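PDB 4YLE: periplasmic binding protein/LacI transcriptional regulator from Burkholderia multivorans, which probably serves as the periplasmic solute-binding component of an ABC transporter, capturing a small sugar-like ligand between two lobes for delivery to the membrane permease. Local coordinates for residues N146-R151 against R182-D188. Coordinates in Å, arbitrary orientation, origin at the centre of the assembly. Residue numbers count along the deposited sequence, not the author numbering.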
loop_
_atom_site.group_PDB
_atom_site.type_symbol
_atom_site.label_atom_id
_atom_site.label_comp_id
_atom_site.label_asym_id
_atom_site.label_seq_id
_atom_site.Cartn_x
_atom_site.Cartn_y
_atom_site.Cartn_z
ATOM N N ASN A 146 -6.302 -6.501 -2.039
ATOM C CA ASN A 146 -6.007 -5.497 -3.039
ATOM C C ASN A 146 -6.493 -5.887 -4.438
ATOM O O ASN A 146 -6.543 -5.045 -5.312
ATOM C CB ASN A 146 -4.503 -5.200 -3.077
ATOM C CG ASN A 146 -4.080 -4.280 -1.949
ATOM O OD1 ASN A 146 -4.448 -3.105 -1.942
ATOM N ND2 ASN A 146 -3.355 -4.806 -0.975
ATOM N N ARG A 147 -6.799 -7.160 -4.655
ATOM C CA ARG A 147 -7.287 -7.577 -5.977
ATOM C C ARG A 147 -8.739 -7.127 -6.095
ATOM O O ARG A 147 -9.123 -6.488 -7.063
ATOM C CB ARG A 147 -7.130 -9.080 -6.164
ATOM C CG ARG A 147 -7.430 -9.589 -7.569
ATOM C CD ARG A 147 -7.079 -11.064 -7.769
ATOM N NE ARG A 147 -7.144 -11.389 -9.195
ATOM C CZ ARG A 147 -6.525 -12.402 -9.786
ATOM N NH1 ARG A 147 -5.787 -13.258 -9.090
ATOM N NH2 ARG A 147 -6.666 -12.563 -11.097
ATOM N N LYS A 148 -9.532 -7.403 -5.061
ATOM C CA LYS A 148 -10.903 -6.887 -5.030
ATOM C C LYS A 148 -10.948 -5.367 -5.035
ATOM O O LYS A 148 -11.824 -4.783 -5.665
ATOM C CB LYS A 148 -11.646 -7.402 -3.793
ATOM C CG LYS A 148 -11.936 -8.886 -3.798
ATOM C CD LYS A 148 -12.626 -9.295 -2.513
ATOM C CE LYS A 148 -12.945 -10.808 -2.494
ATOM N NZ LYS A 148 -13.600 -11.259 -1.225
ATOM N N GLY A 149 -10.023 -4.721 -4.301
ATOM C CA GLY A 149 -9.972 -3.278 -4.247
ATOM C C GLY A 149 -9.720 -2.673 -5.621
ATOM O O GLY A 149 -10.502 -1.841 -6.077
ATOM N N ALA A 150 -8.657 -3.120 -6.286
ATOM C CA ALA A 150 -8.322 -2.640 -7.624
ATOM C C ALA A 150 -9.444 -2.964 -8.607
ATOM O O ALA A 150 -9.706 -2.191 -9.497
ATOM C CB ALA A 150 -6.997 -3.244 -8.090
ATOM N N ARG A 151 -10.115 -4.098 -8.417
ATOM C CA ARG A 151 -11.227 -4.494 -9.298
ATOM C C ARG A 151 -12.361 -3.491 -9.212
ATOM O O ARG A 151 -12.972 -3.169 -10.232
ATOM C CB ARG A 151 -11.739 -5.881 -8.937
ATOM C CG ARG A 151 -12.958 -6.400 -9.776
ATOM C CD ARG A 151 -12.614 -6.602 -11.229
ATOM N NE ARG A 151 -13.806 -6.928 -12.026
ATOM C CZ ARG A 151 -14.242 -8.161 -12.268
ATOM N NH1 ARG A 151 -13.585 -9.219 -11.804
ATOM N NH2 ARG A 151 -15.340 -8.340 -12.987
ATOM N N ARG A 182 -2.929 -5.526 -7.030
ATOM C CA ARG A 182 -3.650 -4.418 -7.663
ATOM C C ARG A 182 -3.578 -4.549 -9.163
ATOM O O ARG A 182 -4.568 -4.350 -9.857
ATOM C CB ARG A 182 -3.098 -3.050 -7.234
ATOM C CG ARG A 182 -3.495 -2.797 -5.790
ATOM C CD ARG A 182 -3.103 -1.424 -5.297
ATOM N NE ARG A 182 -3.017 -1.515 -3.853
ATOM C CZ ARG A 182 -2.265 -0.742 -3.087
ATOM N NH1 ARG A 182 -1.537 0.232 -3.624
ATOM N NH2 ARG A 182 -2.253 -0.949 -1.780
ATOM N N THR A 183 -2.404 -4.885 -9.677
ATOM C CA THR A 183 -2.312 -5.081 -11.108
ATOM C C THR A 183 -3.278 -6.194 -11.560
ATOM O O THR A 183 -3.958 -6.065 -12.573
ATOM C CB THR A 183 -0.849 -5.383 -11.536
ATOM O OG1 THR A 183 -0.084 -4.170 -11.344
ATOM C CG2 THR A 183 -0.775 -5.842 -13.011
ATOM N N ALA A 184 -3.363 -7.273 -10.803
ATOM C CA ALA A 184 -4.256 -8.357 -11.165
ATOM C C ALA A 184 -5.732 -7.923 -11.143
ATOM O O ALA A 184 -6.484 -8.255 -12.057
ATOM C CB ALA A 184 -4.025 -9.546 -10.229
ATOM N N GLY A 185 -6.142 -7.169 -10.111
ATOM C CA GLY A 185 -7.502 -6.635 -10.053
ATOM C C GLY A 185 -7.815 -5.722 -11.229
ATOM O O GLY A 185 -8.900 -5.791 -11.817
ATOM N N PHE A 186 -6.851 -4.872 -11.580
ATOM C CA PHE A 186 -7.000 -3.993 -12.732
ATOM C C PHE A 186 -7.159 -4.829 -14.003
ATOM O O PHE A 186 -8.038 -4.580 -14.819
ATOM C CB PHE A 186 -5.790 -3.062 -12.850
ATOM C CG PHE A 186 -5.777 -1.879 -11.886
ATOM C CD1 PHE A 186 -6.937 -1.192 -11.549
ATOM C CD2 PHE A 186 -4.572 -1.343 -11.450
ATOM C CE1 PHE A 186 -6.901 -0.082 -10.721
ATOM C CE2 PHE A 186 -4.537 -0.222 -10.604
ATOM C CZ PHE A 186 -5.687 0.405 -10.266
ATOM N N GLN A 187 -6.307 -5.831 -14.166
ATOM C CA GLN A 187 -6.396 -6.710 -15.339
ATOM C C GLN A 187 -7.774 -7.405 -15.383
ATOM O O GLN A 187 -8.381 -7.506 -16.417
ATOM C CB GLN A 187 -5.290 -7.768 -15.346
ATOM C CG GLN A 187 -3.857 -7.259 -15.386
ATOM C CD GLN A 187 -3.216 -7.326 -16.749
ATOM O OE1 GLN A 187 -3.887 -7.285 -17.781
ATOM N NE2 GLN A 187 -1.899 -7.439 -16.758
ATOM N N ASP A 188 -8.270 -7.863 -14.234
ATOM C CA ASP A 188 -9.565 -8.535 -14.168
ATOM C C ASP A 188 -10.664 -7.640 -14.703
ATOM O O ASP A 188 -11.530 -8.072 -15.470
ATOM C CB ASP A 188 -9.910 -8.907 -12.720
ATOM C CG ASP A 188 -8.967 -9.958 -12.112
ATOM O OD1 ASP A 188 -8.266 -10.689 -12.863
ATOM O OD2 ASP A 188 -9.003 -10.093 -10.842
HETATM O O HOH W 1 -2.470 -2.566 0.787
HETATM O O HOH W 2 -11.288 -9.378 -9.784
#
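Helical segments 146-151 and 182-188 run in broadly the same direction, their axes crossing at -43° and approaching to 6.9 Å. Gly185 permits this tight crossing: its CA lies 4.2 Å from Arg147 CA and makes a CA-H...O contact of 3.4 Å to Arg147 O, where a CB would clash with that oxygen and with Ala150 CB. Ala150 fills the crossing, its CB 3.2 Å from Arg182 O and over the face of the Phe186 ring in a CH-pi contact. Toward the solvent, Arg147 extends across Ala184 into a two-pronged salt bridge with Asp188 (NE to OD2 2.8 Å, NH2 to OD1 3.0 Å). A water joins Asp188 OD2 to Arg151 NH1, while Arg151 NE pairs with Asp155. At the other end, Arg182 NE and NH2 both donate to Asn146 OD1 (2.9 and 3.1 Å); Arg182 NH1 bonds Gly230 O and an unidentified ligand, probably bordering the solute-binding cleft. Helix 146-160, following strand 141-144 of the other lobe's mixed sheet, leads into strand 166-171 of the parallel sheet, where Ile169 meets Phe186 and Thr183; helix 177-193 comes next, so this is glycine-permitted helix packing within one alpha/beta lobe of a two-lobed periplasmic binding protein.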